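Local structure of DyP (3VXJ) at residues E165-P176 against H326-E337; Q224-A232 against T338-T348. The protein is a haem b peroxidase that probably oxidises dyes and phenols at the expense of hydrogen peroxide, seen here with 2,6-dimethoxyphenol bound. All coordinates share one frame; numbering follows the deposited sequence.

How the interactions relate
From the N terminus, the chain passes through Glu165-Pro176, a loop after strand 146-155, and then through Gln224-Ala232, the end of strand 216-225 and the start of helix 227-236. Next comes His326-Glu337 on strand 328-334, which runs directly into Thr338-Thr348 and helix 340-345. Interaction 1 closes a loop of 149 residues and interaction 2 one of 105. Because their segments alternate along the chain, the two closures cross. Strands 328-334 and 216-225 belong to the same antiparallel sheet, and both contacts touch the haem. Their centres are about 19 Å apart, yet they meet where Glu165 OE2 lies 2.8 Å from Gln225 NE2, a probable hydrogen bond.

Interaction 1: E165-P176 against H326-E337; sequences EHFGFLDGISQP and HAMRSSIPYGPE. With HEM (protoporphyrin IX containing Fe), chain B; 3DM (2,6-dimethoxyphenol), chain D.
Haem propionate oxygen O2A is gripped from both segments: Arg329 NH2 reaches it at 2.7 Å, Gly172 N also at 2.7 Å, and Ile173 N at 3.0 Å. Other N-H groups of the guanidinium turn to the loop and to ordered water. NH1 forms a salt bridge to the syn lone pair of Asp171 OD1 at 3.0 Å, with carboxylate and guanidinium planes 26° apart, and NH2 also donates to Ser174 O at 2.9 Å. A bend at chi3 (-62°) lays the flat group over the porphyrin, HEM C3D under its centre and Gln175 NE2 over the opposite face. The Gln175 amide meets the Arg329 backbone twice: OE1 takes a nearly straight bond (169°) from Arg329 N at 2.9 Å, and NE2 donates to Arg329 O. A leucine in place of Arg329 would probably leave Asp171 without its charged mate and O2A without its guanidinium grip. Farther along, Pro333 CB packs against His166 CD2. Arg329 NH1 also donates to the iron-bound water at 2.9 Å, across the haem plane from the axial His308, which places Asp171 and Arg329 on the distal side; Gly168 to Gly172 match the GXXDG motif of dye-decolorizing peroxidases.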
loop_
_atom_site.group_PDB
_atom_site.type_symbol
_atom_site.label_atom_id
_atom_site.label_comp_id
_atom_site.label_asym_id
_atom_site.label_seq_id
_atom_site.Cartn_x
_atom_site.Cartn_y
_atom_site.Cartn_z
ATOM N N GLU A 165 8.055 5.399 -6.590
ATOM C CA GLU A 165 6.729 5.641 -7.147
ATOM C C GLU A 165 6.797 6.882 -8.071
ATOM O O GLU A 165 7.855 7.512 -8.193
ATOM C CB GLU A 165 5.680 5.729 -6.025
ATOM C CG GLU A 165 5.978 6.754 -4.938
ATOM C CD GLU A 165 5.829 8.173 -5.448
ATOM O OE1 GLU A 165 6.776 8.967 -5.275
ATOM O OE2 GLU A 165 4.780 8.461 -6.068
ATOM N N HIS A 166 5.696 7.186 -8.750
ATOM C CA HIS A 166 5.689 8.208 -9.804
ATOM C C HIS A 166 5.988 9.659 -9.404
ATOM O O HIS A 166 6.433 10.425 -10.259
ATOM C CB HIS A 166 4.436 8.107 -10.664
ATOM C CG HIS A 166 4.569 7.099 -11.757
ATOM N ND1 HIS A 166 5.424 7.276 -12.824
ATOM C CD2 HIS A 166 3.997 5.885 -11.927
ATOM C CE1 HIS A 166 5.354 6.224 -13.618
ATOM N NE2 HIS A 166 4.501 5.360 -13.092
ATOM N N PHE A 167 5.776 10.044 -8.148
ATOM C CA PHE A 167 6.228 11.366 -7.703
ATOM C C PHE A 167 7.754 11.410 -7.538
ATOM O O PHE A 167 8.329 12.489 -7.377
ATOM C CB PHE A 167 5.580 11.788 -6.381
ATOM C CG PHE A 167 4.080 11.998 -6.442
ATOM C CD1 PHE A 167 3.459 12.648 -7.515
ATOM C CD2 PHE A 167 3.289 11.557 -5.389
ATOM C CE1 PHE A 167 2.081 12.830 -7.530
ATOM C CE2 PHE A 167 1.904 11.743 -5.395
ATOM C CZ PHE A 167 1.298 12.377 -6.472
ATOM N N GLY A 168 8.401 10.239 -7.572
ATOM C CA GLY A 168 9.854 10.147 -7.502
ATOM C C GLY A 168 10.435 9.569 -6.219
ATOM O O GLY A 168 11.662 9.491 -6.090
ATOM N N PHE A 169 9.584 9.123 -5.295
ATOM C CA PHE A 169 10.055 8.710 -3.967
ATOM C C PHE A 169 10.200 7.205 -3.820
ATOM O O PHE A 169 9.300 6.452 -4.197
ATOM C CB PHE A 169 9.113 9.258 -2.876
ATOM C CG PHE A 169 9.114 10.761 -2.775
ATOM C CD1 PHE A 169 9.790 11.405 -1.756
ATOM C CD2 PHE A 169 8.456 11.533 -3.735
ATOM C CE1 PHE A 169 9.827 12.795 -1.691
ATOM C CE2 PHE A 169 8.475 12.930 -3.668
ATOM C CZ PHE A 169 9.177 13.557 -2.651
ATOM N N LEU A 170 11.339 6.774 -3.267
ATOM C CA LEU A 170 11.554 5.349 -2.960
ATOM C C LEU A 170 10.446 4.837 -2.044
ATOM O O LEU A 170 10.185 5.419 -0.996
ATOM C CB LEU A 170 12.936 5.108 -2.327
ATOM C CG LEU A 170 13.333 3.649 -2.061
ATOM C CD1 LEU A 170 13.402 2.816 -3.343
ATOM C CD2 LEU A 170 14.680 3.620 -1.354
ATOM N N ASP A 171 9.790 3.760 -2.467
ATOM C CA ASP A 171 8.628 3.204 -1.771
ATOM C C ASP A 171 8.906 1.741 -1.397
ATOM O O ASP A 171 9.512 1.000 -2.172
ATOM C CB ASP A 171 7.392 3.302 -2.681
ATOM C CG ASP A 171 6.086 3.015 -1.948
ATOM O OD1 ASP A 171 6.067 2.975 -0.698
ATOM O OD2 ASP A 171 5.060 2.824 -2.646
ATOM N N GLY A 172 8.458 1.332 -0.213
ATOM C CA GLY A 172 8.657 -0.031 0.274
ATOM C C GLY A 172 9.846 -0.197 1.209
ATOM O O GLY A 172 10.480 -1.267 1.247
ATOM N N ILE A 173 10.144 0.854 1.968
ATOM C CA ILE A 173 11.239 0.848 2.937
ATOM C C ILE A 173 10.779 0.278 4.274
ATOM O O ILE A 173 11.409 -0.640 4.818
ATOM C CB ILE A 173 11.773 2.278 3.165
ATOM C CG1 ILE A 173 12.408 2.806 1.875
ATOM C CG2 ILE A 173 12.757 2.316 4.346
ATOM C CD1 ILE A 173 12.696 4.290 1.899
ATOM N N SER A 174 9.692 0.837 4.807
ATOM C CA SER A 174 9.249 0.518 6.163
ATOM C C SER A 174 8.087 -0.473 6.204
ATOM O O SER A 174 6.982 -0.163 5.756
ATOM C CB SER A 174 8.880 1.795 6.923
ATOM O OG SER A 174 8.585 1.470 8.260
ATOM N N GLN A 175 8.336 -1.642 6.782
ATOM C CA GLN A 175 7.339 -2.693 6.927
ATOM C C GLN A 175 7.461 -3.278 8.325
ATOM O O GLN A 175 8.556 -3.324 8.890
ATOM C CB GLN A 175 7.587 -3.823 5.917
ATOM C CG GLN A 175 7.734 -3.415 4.453
ATOM C CD GLN A 175 6.410 -3.173 3.719
ATOM O OE1 GLN A 175 5.323 -3.186 4.304
ATOM N NE2 GLN A 175 6.510 -2.925 2.424
ATOM N N PRO A 176 6.347 -3.756 8.894
ATOM C CA PRO A 176 6.456 -4.457 10.173
ATOM C C PRO A 176 7.121 -5.812 9.982
ATOM O O PRO A 176 7.109 -6.368 8.885
ATOM C CB PRO A 176 4.993 -4.626 10.606
ATOM C CG PRO A 176 4.234 -4.638 9.313
ATOM C CD PRO A 176 4.960 -3.715 8.388
ATOM N N HIS A 326 -0.083 -1.434 12.609
ATOM C CA HIS A 326 0.891 -1.749 11.575
ATOM C C HIS A 326 0.271 -2.611 10.487
ATOM O O HIS A 326 -0.649 -3.385 10.745
ATOM C CB HIS A 326 2.118 -2.423 12.183
ATOM C CG HIS A 326 2.884 -1.530 13.110
ATOM N ND1 HIS A 326 3.665 -0.485 12.666
ATOM C CD2 HIS A 326 2.970 -1.511 14.464
ATOM C CE1 HIS A 326 4.205 0.134 13.701
ATOM N NE2 HIS A 326 3.792 -0.461 14.805
ATOM N N ALA A 327 0.776 -2.469 9.263
ATOM C CA ALA A 327 0.279 -3.260 8.139
ATOM C C ALA A 327 1.392 -3.419 7.115
ATOM O O ALA A 327 2.315 -2.598 7.075
ATOM C CB ALA A 327 -0.936 -2.573 7.512
ATOM N N MET A 328 1.285 -4.459 6.284
ATOM C CA MET A 328 2.241 -4.718 5.195
ATOM C C MET A 328 1.756 -4.052 3.919
ATOM O O MET A 328 0.565 -4.067 3.627
ATOM C CB MET A 328 2.334 -6.221 4.918
ATOM C CG MET A 328 2.870 -7.074 6.049
ATOM S SD MET A 328 4.630 -6.815 6.348
ATOM C CE MET A 328 4.980 -8.264 7.337
ATOM N N ARG A 329 2.681 -3.509 3.130
ATOM C CA ARG A 329 2.325 -2.977 1.820
ATOM C C ARG A 329 3.081 -3.673 0.703
ATOM O O ARG A 329 4.271 -4.005 0.841
ATOM C CB ARG A 329 2.584 -1.473 1.752
ATOM C CG ARG A 329 1.712 -0.653 2.675
ATOM C CD ARG A 329 2.240 0.782 2.819
ATOM N NE ARG A 329 3.574 0.760 3.412
ATOM C CZ ARG A 329 4.675 1.245 2.849
ATOM N NH1 ARG A 329 4.614 1.869 1.684
ATOM N NH2 ARG A 329 5.851 1.135 3.463
ATOM N N SER A 330 2.379 -3.885 -0.407
ATOM C CA SER A 330 2.995 -4.479 -1.600
ATOM C C SER A 330 2.505 -3.782 -2.868
ATOM O O SER A 330 1.989 -4.414 -3.797
ATOM C CB SER A 330 2.703 -5.975 -1.669
ATOM O OG SER A 330 3.605 -6.612 -2.556
ATOM N N SER A 331 2.653 -2.462 -2.878
ATOM C CA SER A 331 2.156 -1.645 -3.970
ATOM C C SER A 331 3.113 -1.644 -5.155
ATOM O O SER A 331 4.310 -1.903 -5.011
ATOM C CB SER A 331 1.969 -0.215 -3.480
ATOM O OG SER A 331 1.123 -0.198 -2.334
ATOM N N ILE A 332 2.584 -1.315 -6.330
ATOM C CA ILE A 332 3.413 -1.180 -7.521
ATOM C C ILE A 332 2.934 0.019 -8.346
ATOM O O ILE A 332 1.730 0.225 -8.505
ATOM C CB ILE A 332 3.432 -2.493 -8.362
ATOM C CG1 ILE A 332 4.527 -2.435 -9.435
ATOM C CG2 ILE A 332 2.051 -2.797 -8.964
ATOM C CD1 ILE A 332 4.792 -3.747 -10.144
ATOM N N PRO A 333 3.873 0.825 -8.873
ATOM C CA PRO A 333 3.451 1.913 -9.766
ATOM C C PRO A 333 2.856 1.390 -11.063
ATOM O O PRO A 333 3.106 0.229 -11.430
ATOM C CB PRO A 333 4.770 2.647 -10.067
ATOM C CG PRO A 333 5.659 2.304 -8.904
ATOM C CD PRO A 333 5.325 0.871 -8.619
ATOM N N TYR A 334 2.107 2.227 -11.775
ATOM C CA TYR A 334 1.684 1.894 -13.128
ATOM C C TYR A 334 1.776 3.112 -14.018
ATOM O O TYR A 334 1.741 4.250 -13.541
ATOM C CB TYR A 334 0.268 1.298 -13.170
ATOM C CG TYR A 334 -0.853 2.315 -13.081
ATOM C CD1 TYR A 334 -1.352 2.930 -14.237
ATOM C CD2 TYR A 334 -1.428 2.647 -11.856
ATOM C CE1 TYR A 334 -2.379 3.878 -14.165
ATOM C CE2 TYR A 334 -2.461 3.595 -11.778
ATOM C CZ TYR A 334 -2.930 4.194 -12.934
ATOM O OH TYR A 334 -3.954 5.111 -12.806
ATOM N N GLY A 335 1.871 2.853 -15.316
ATOM C CA GLY A 335 1.801 3.901 -16.314
ATOM C C GLY A 335 3.160 4.372 -16.765
ATOM O O GLY A 335 4.175 4.011 -16.174
ATOM N N PRO A 336 3.186 5.191 -17.824
ATOM C CA PRO A 336 4.428 5.654 -18.424
ATOM C C PRO A 336 5.125 6.705 -17.577
ATOM O O PRO A 336 4.506 7.336 -16.714
ATOM C CB PRO A 336 3.958 6.280 -19.742
ATOM C CG PRO A 336 2.577 6.762 -19.436
ATOM C CD PRO A 336 2.002 5.724 -18.521
ATOM N N GLU A 337 6.409 6.897 -17.841
ATOM C CA GLU A 337 7.158 7.998 -17.264
ATOM C C GLU A 337 6.543 9.331 -17.664
ATOM O O GLU A 337 5.867 9.440 -18.696
ATOM C CB GLU A 337 8.630 7.910 -17.683
ATOM C CG GLU A 337 9.329 6.698 -17.074
ATOM C CD GLU A 337 9.392 6.784 -15.566
ATOM O OE1 GLU A 337 10.255 7.531 -15.066
ATOM O OE2 GLU A 337 8.580 6.115 -14.887
HETATM C CHA HEM B . 5.159 4.886 3.302
HETATM C CHB HEM B . 4.066 6.715 -1.038
HETATM C CHC HEM B . -0.630 5.844 -0.272
HETATM C CHD HEM B . 0.439 3.977 4.057
HETATM C C1A HEM B . 5.268 5.487 2.078
HETATM C C2A HEM B . 6.494 5.984 1.494
HETATM C C3A HEM B . 6.183 6.501 0.292
HETATM C C4A HEM B . 4.766 6.315 0.078
HETATM C CMA HEM B . 7.140 7.152 -0.724
HETATM C CAA HEM B . 7.871 5.971 2.195
HETATM C CBA HEM B . 8.700 4.703 1.984
HETATM C CGA HEM B . 8.187 3.500 2.740
HETATM O O1A HEM B . 8.291 3.442 3.985
HETATM O O2A HEM B . 7.688 2.555 2.068
HETATM C C1B HEM B . 2.700 6.627 -1.222
HETATM C C2B HEM B . 1.976 7.060 -2.397
HETATM C C3B HEM B . 0.669 6.813 -2.187
HETATM C C4B HEM B . 0.548 6.207 -0.877
HETATM C CMB HEM B . 2.641 7.704 -3.633
HETATM C CAB HEM B . -0.523 7.067 -3.133
HETATM C CBB HEM B . -0.375 7.146 -4.457
HETATM C C1C HEM B . -0.748 5.307 0.984
HETATM C C2C HEM B . -1.994 4.978 1.651
HETATM C C3C HEM B . -1.699 4.475 2.860
HETATM C C4C HEM B . -0.257 4.466 2.980
HETATM C CMC HEM B . -3.388 5.179 1.027
HETATM C CAC HEM B . -2.659 3.958 3.964
HETATM C CBC HEM B . -3.836 4.549 4.209
HETATM C C1D HEM B . 1.801 3.994 4.209
HETATM C C2D HEM B . 2.489 3.371 5.313
HETATM C C3D HEM B . 3.939 3.662 5.087
HETATM C C4D HEM B . 4.001 4.424 3.866
HETATM C CMD HEM B . 1.917 2.586 6.505
HETATM C CAD HEM B . 5.074 3.222 6.025
HETATM C CBD HEM B . 5.135 4.228 7.170
HETATM C CGD HEM B . 6.192 3.860 8.176
HETATM O O1D HEM B . 7.026 4.747 8.501
HETATM O O2D HEM B . 6.207 2.704 8.656
HETATM N NA HEM B . 4.241 5.727 1.201
HETATM N NB HEM B . 1.794 6.139 -0.288
HETATM N NC HEM B . 0.285 5.015 1.844
HETATM N ND HEM B . 2.725 4.584 3.349
HETATM FE FE HEM B . 2.248 5.432 1.549
HETATM O O1 3DM D . 6.960 1.760 14.273
HETATM C C1 3DM D . 7.121 2.279 15.539
HETATM C C2 3DM D . 6.027 2.471 16.391
HETATM O O2 3DM D . 4.774 2.139 15.943
HETATM C C7 3DM D . 3.646 2.679 16.650
HETATM C C3 3DM D . 6.249 2.993 17.674
HETATM C C4 3DM D . 7.539 3.343 18.085
HETATM C C5 3DM D . 8.624 3.145 17.239
HETATM C C6 3DM D . 8.410 2.618 15.965
HETATM O O3 3DM D . 9.435 2.407 15.085
HETATM C C8 3DM D . 10.709 3.039 15.383
HETATM O O HOH W 1 4.862 2.459 -13.758
HETATM O O HOH W 2 2.718 1.883 -1.020
HETATM O O HOH W 3 4.095 -0.940 5.772
HETATM O O HOH W 4 2.552 3.641 0.730
#

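Interaction 2: Q224-A232 against T338-T348; sequences QQKVPEFNA and TSDAELASGVT. With HEM (protoporphyrin IX containing Fe), chain B.
Thr348 presents two donors to the carboxylate of Glu229. Its hydroxyl OG1 donates a hydrogen bond to the syn lone pair of Glu229 OE1 at 2.6 Å, while its backbone N donates to Glu229 OE2 at 2.8 Å. The second bond is almost straight (176°), although it arrives from above the carboxylate plane. Glu229 reaches this position because its chain bends at chi2 (85°), bringing the carboxylate to Thr348, whose side chain it crosses at about a right angle. Beside this pair, the Pro228 ring presses on the backbone that leaves helix 340-345: its CB lies 3.4 Å from Gly346 C and equally near Glu342 O. Pro228 CG touches Thr338 CG2 at 3.8 Å, and Leu343 CD2 lies across Asn231. The axes of segments 227-232 and 340-345 cross at -50°, with Pro228 and Gly346 forming the closest backbone approach.

One step out, water 5 bridges the strand end to the same threonine. It donates to Gln225 O at 2.7 Å and to Thr348 OG1 at 2.8 Å, and accepts from Val227 N at 3.0 Å. The loop carrying Thr348 is itself set by the helix before it. At the start of that helix Glu342 N donates to Ser339 OG, and Ser339 N returns a weak bond to Glu342 OE2, a capping box; at its end Ser345 OG accepts from Val347 N in an ST turn. Gly346, between Ser345 and Val347, leaves the helix with a positive phi. Glu342 OE1 is engaged outside the contact, by Ala349 N and in a salt bridge with Arg352.

Within this contact the Glu229 carboxylate is therefore met by neutral donors, one on each oxygen. These bonds are likely to favour its ionised form and to fix its rotation, while Thr348 OG1, donating to the carboxylate and accepting from water, uses both sides of its hydrogen-bonding chemistry.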
loop_
_atom_site.group_PDB
_atom_site.type_symbol
_atom_site.label_atom_id
_atom_site.label_comp_id
_atom_site.label_asym_id
_atom_site.label_seq_id
_atom_site.Cartn_x
_atom_site.Cartn_y
_atom_site.Cartn_z
ATOM N N GLN A 224 -4.811 7.157 -9.264
ATOM C CA GLN A 224 -4.185 7.900 -10.347
ATOM C C GLN A 224 -3.405 9.058 -9.734
ATOM O O GLN A 224 -3.928 9.764 -8.875
ATOM C CB GLN A 224 -5.247 8.410 -11.320
ATOM C CG GLN A 224 -4.678 9.140 -12.515
ATOM C CD GLN A 224 -5.679 9.338 -13.628
ATOM O OE1 GLN A 224 -6.771 8.763 -13.620
ATOM N NE2 GLN A 224 -5.301 10.146 -14.608
ATOM N N GLN A 225 -2.175 9.272 -10.191
ATOM C CA GLN A 225 -1.339 10.362 -9.678
ATOM C C GLN A 225 -1.169 11.494 -10.686
ATOM O O GLN A 225 -1.046 11.260 -11.902
ATOM C CB GLN A 225 0.029 9.832 -9.232
ATOM C CG GLN A 225 -0.040 8.998 -7.935
ATOM C CD GLN A 225 1.242 8.262 -7.615
ATOM O OE1 GLN A 225 1.337 7.059 -7.820
ATOM N NE2 GLN A 225 2.228 8.977 -7.092
ATOM N N LYS A 226 -1.170 12.714 -10.155
ATOM C CA LYS A 226 -1.003 13.931 -10.937
ATOM C C LYS A 226 0.405 14.481 -10.731
ATOM O O LYS A 226 0.644 15.332 -9.862
ATOM C CB LYS A 226 -2.059 14.952 -10.522
ATOM C CG LYS A 226 -3.498 14.437 -10.586
ATOM C CD LYS A 226 -3.966 14.118 -11.989
ATOM C CE LYS A 226 -5.475 13.949 -12.034
ATOM N NZ LYS A 226 -5.956 13.654 -13.411
ATOM N N VAL A 227 1.340 13.950 -11.513
ATOM C CA VAL A 227 2.766 14.203 -11.278
ATOM C C VAL A 227 3.211 15.608 -11.719
ATOM O O VAL A 227 3.863 16.311 -10.940
ATOM C CB VAL A 227 3.652 13.085 -11.887
ATOM C CG1 VAL A 227 5.123 13.363 -11.620
ATOM C CG2 VAL A 227 3.248 11.728 -11.317
ATOM N N PRO A 228 2.862 16.033 -12.950
ATOM C CA PRO A 228 3.217 17.417 -13.302
ATOM C C PRO A 228 2.633 18.445 -12.334
ATOM O O PRO A 228 3.288 19.443 -12.023
ATOM C CB PRO A 228 2.598 17.588 -14.688
ATOM C CG PRO A 228 2.573 16.220 -15.255
ATOM C CD PRO A 228 2.221 15.337 -14.084
ATOM N N GLU A 229 1.418 18.195 -11.855
ATOM C CA GLU A 229 0.764 19.087 -10.904
ATOM C C GLU A 229 1.507 19.123 -9.562
ATOM O O GLU A 229 1.717 20.188 -8.995
ATOM C CB GLU A 229 -0.698 18.679 -10.706
ATOM C CG GLU A 229 -1.598 18.904 -11.929
ATOM C CD GLU A 229 -1.570 17.763 -12.956
ATOM O OE1 GLU A 229 -0.748 16.817 -12.866
ATOM O OE2 GLU A 229 -2.394 17.822 -13.893
ATOM N N PHE A 230 1.901 17.953 -9.064
ATOM C CA PHE A 230 2.699 17.857 -7.844
ATOM C C PHE A 230 4.006 18.636 -7.983
ATOM O O PHE A 230 4.365 19.446 -7.122
ATOM C CB PHE A 230 2.966 16.378 -7.540
ATOM C CG PHE A 230 3.938 16.144 -6.415
ATOM C CD1 PHE A 230 3.526 16.221 -5.089
ATOM C CD2 PHE A 230 5.265 15.833 -6.683
ATOM C CE1 PHE A 230 4.432 15.987 -4.050
ATOM C CE2 PHE A 230 6.169 15.595 -5.653
ATOM C CZ PHE A 230 5.756 15.690 -4.336
ATOM N N ASN A 231 4.720 18.381 -9.077
ATOM C CA ASN A 231 5.991 19.046 -9.337
ATOM C C ASN A 231 5.812 20.564 -9.391
ATOM O O ASN A 231 6.547 21.312 -8.736
ATOM C CB ASN A 231 6.578 18.535 -10.657
ATOM C CG ASN A 231 7.959 19.092 -10.942
ATOM O OD1 ASN A 231 8.920 18.772 -10.242
ATOM N ND2 ASN A 231 8.066 19.912 -11.986
ATOM N N ALA A 232 4.823 21.025 -10.151
ATOM C CA ALA A 232 4.550 22.457 -10.271
ATOM C C ALA A 232 4.188 23.080 -8.930
ATOM O O ALA A 232 4.625 24.195 -8.632
ATOM C CB ALA A 232 3.454 22.703 -11.302
ATOM N N THR A 338 6.760 10.333 -16.823
ATOM C CA THR A 338 6.253 11.665 -17.077
ATOM C C THR A 338 7.244 12.377 -17.993
ATOM O O THR A 338 8.418 12.548 -17.647
ATOM C CB THR A 338 6.024 12.444 -15.755
ATOM O OG1 THR A 338 5.194 11.673 -14.874
ATOM C CG2 THR A 338 5.343 13.773 -16.027
ATOM N N SER A 339 6.762 12.765 -19.170
ATOM C CA SER A 339 7.598 13.397 -20.186
ATOM C C SER A 339 8.044 14.800 -19.783
ATOM O O SER A 339 7.452 15.425 -18.901
ATOM C CB SER A 339 6.869 13.451 -21.537
ATOM O OG SER A 339 5.821 14.408 -21.525
ATOM N N ASP A 340 9.086 15.288 -20.454
ATOM C CA ASP A 340 9.604 16.638 -20.235
ATOM C C ASP A 340 8.561 17.703 -20.566
ATOM O O ASP A 340 8.441 18.702 -19.853
ATOM C CB ASP A 340 10.882 16.863 -21.051
ATOM C CG ASP A 340 11.978 15.860 -20.716
ATOM O OD1 ASP A 340 12.223 15.609 -19.514
ATOM O OD2 ASP A 340 12.600 15.330 -21.662
ATOM N N ALA A 341 7.796 17.461 -21.631
ATOM C CA ALA A 341 6.739 18.372 -22.074
ATOM C C ALA A 341 5.561 18.400 -21.104
ATOM O O ALA A 341 4.924 19.439 -20.921
ATOM C CB ALA A 341 6.267 17.995 -23.474
ATOM N N GLU A 342 5.273 17.255 -20.488
ATOM C CA GLU A 342 4.251 17.170 -19.452
ATOM C C GLU A 342 4.633 17.972 -18.219
ATOM O O GLU A 342 3.810 18.700 -17.676
ATOM C CB GLU A 342 4.016 15.723 -19.044
ATOM C CG GLU A 342 2.683 15.168 -19.456
ATOM C CD GLU A 342 2.484 13.767 -18.937
ATOM O OE1 GLU A 342 1.499 13.551 -18.205
ATOM O OE2 GLU A 342 3.325 12.895 -19.250
ATOM N N LEU A 343 5.881 17.825 -17.780
ATOM C CA LEU A 343 6.369 18.545 -16.607
ATOM C C LEU A 343 6.379 20.051 -16.858
ATOM O O LEU A 343 5.975 20.830 -15.995
ATOM C CB LEU A 343 7.761 18.049 -16.195
ATOM C CG LEU A 343 7.847 16.657 -15.563
ATOM C CD1 LEU A 343 9.291 16.168 -15.499
ATOM C CD2 LEU A 343 7.203 16.633 -14.180
ATOM N N ALA A 344 6.813 20.444 -18.052
ATOM C CA ALA A 344 6.840 21.852 -18.448
ATOM C C ALA A 344 5.444 22.479 -18.435
ATOM O O ALA A 344 5.277 23.630 -18.022
ATOM C CB ALA A 344 7.481 22.004 -19.820
ATOM N N SER A 345 4.449 21.713 -18.878
ATOM C CA SER A 345 3.071 22.196 -18.948
ATOM C C SER A 345 2.428 22.277 -17.568
ATOM O O SER A 345 1.520 23.083 -17.349
ATOM C CB SER A 345 2.232 21.296 -19.855
ATOM O OG SER A 345 1.998 20.042 -19.242
ATOM N N GLY A 346 2.895 21.426 -16.654
ATOM C CA GLY A 346 2.332 21.325 -15.311
ATOM C C GLY A 346 1.010 20.581 -15.274
ATOM O O GLY A 346 0.317 20.591 -14.257
ATOM N N VAL A 347 0.670 19.930 -16.388
ATOM C CA VAL A 347 -0.622 19.264 -16.548
ATOM C C VAL A 347 -0.434 17.799 -16.963
ATOM O O VAL A 347 0.301 17.501 -17.906
ATOM C CB VAL A 347 -1.517 20.019 -17.583
ATOM C CG1 VAL A 347 -2.890 19.365 -17.716
ATOM C CG2 VAL A 347 -1.672 21.490 -17.192
ATOM N N THR A 348 -1.093 16.897 -16.236
ATOM C CA THR A 348 -1.123 15.475 -16.581
ATOM C C THR A 348 -1.758 15.231 -17.952
ATOM O O THR A 348 -2.842 15.740 -18.241
ATOM C CB THR A 348 -1.903 14.680 -15.514
ATOM O OG1 THR A 348 -1.137 14.636 -14.308
ATOM C CG2 THR A 348 -2.197 13.248 -15.959
HETATM C CHA HEM B . 5.159 4.886 3.302
HETATM C CHB HEM B . 4.066 6.715 -1.038
HETATM C CHC HEM B . -0.630 5.844 -0.272
HETATM C CHD HEM B . 0.439 3.977 4.057
HETATM C C1A HEM B . 5.268 5.487 2.078
HETATM C C2A HEM B . 6.494 5.984 1.494
HETATM C C3A HEM B . 6.183 6.501 0.292
HETATM C C4A HEM B . 4.766 6.315 0.078
HETATM C CMA HEM B . 7.140 7.152 -0.724
HETATM C CAA HEM B . 7.871 5.971 2.195
HETATM C CBA HEM B . 8.700 4.703 1.984
HETATM C CGA HEM B . 8.187 3.500 2.740
HETATM O O1A HEM B . 8.291 3.442 3.985
HETATM O O2A HEM B . 7.688 2.555 2.068
HETATM C C1B HEM B . 2.700 6.627 -1.222
HETATM C C2B HEM B . 1.976 7.060 -2.397
HETATM C C3B HEM B . 0.669 6.813 -2.187
HETATM C C4B HEM B . 0.548 6.207 -0.877
HETATM C CMB HEM B . 2.641 7.704 -3.633
HETATM C CAB HEM B . -0.523 7.067 -3.133
HETATM C CBB HEM B . -0.375 7.146 -4.457
HETATM C C1C HEM B . -0.748 5.307 0.984
HETATM C C2C HEM B . -1.994 4.978 1.651
HETATM C C3C HEM B . -1.699 4.475 2.860
HETATM C C4C HEM B . -0.257 4.466 2.980
HETATM C CMC HEM B . -3.388 5.179 1.027
HETATM C CAC HEM B . -2.659 3.958 3.964
HETATM C CBC HEM B . -3.836 4.549 4.209
HETATM C C1D HEM B . 1.801 3.994 4.209
HETATM C C2D HEM B . 2.489 3.371 5.313
HETATM C C3D HEM B . 3.939 3.662 5.087
HETATM C C4D HEM B . 4.001 4.424 3.866
HETATM C CMD HEM B . 1.917 2.586 6.505
HETATM C CAD HEM B . 5.074 3.222 6.025
HETATM C CBD HEM B . 5.135 4.228 7.170
HETATM C CGD HEM B . 6.192 3.860 8.176
HETATM O O1D HEM B . 7.026 4.747 8.501
HETATM O O2D HEM B . 6.207 2.704 8.656
HETATM N NA HEM B . 4.241 5.727 1.201
HETATM N NB HEM B . 1.794 6.139 -0.288
HETATM N NC HEM B . 0.285 5.015 1.844
HETATM N ND HEM B . 2.725 4.584 3.349
HETATM FE FE HEM B . 2.248 5.432 1.549
HETATM O O HOH W 5 0.432 12.368 -13.848
HETATM O O HOH W 4 2.552 3.641 0.730
#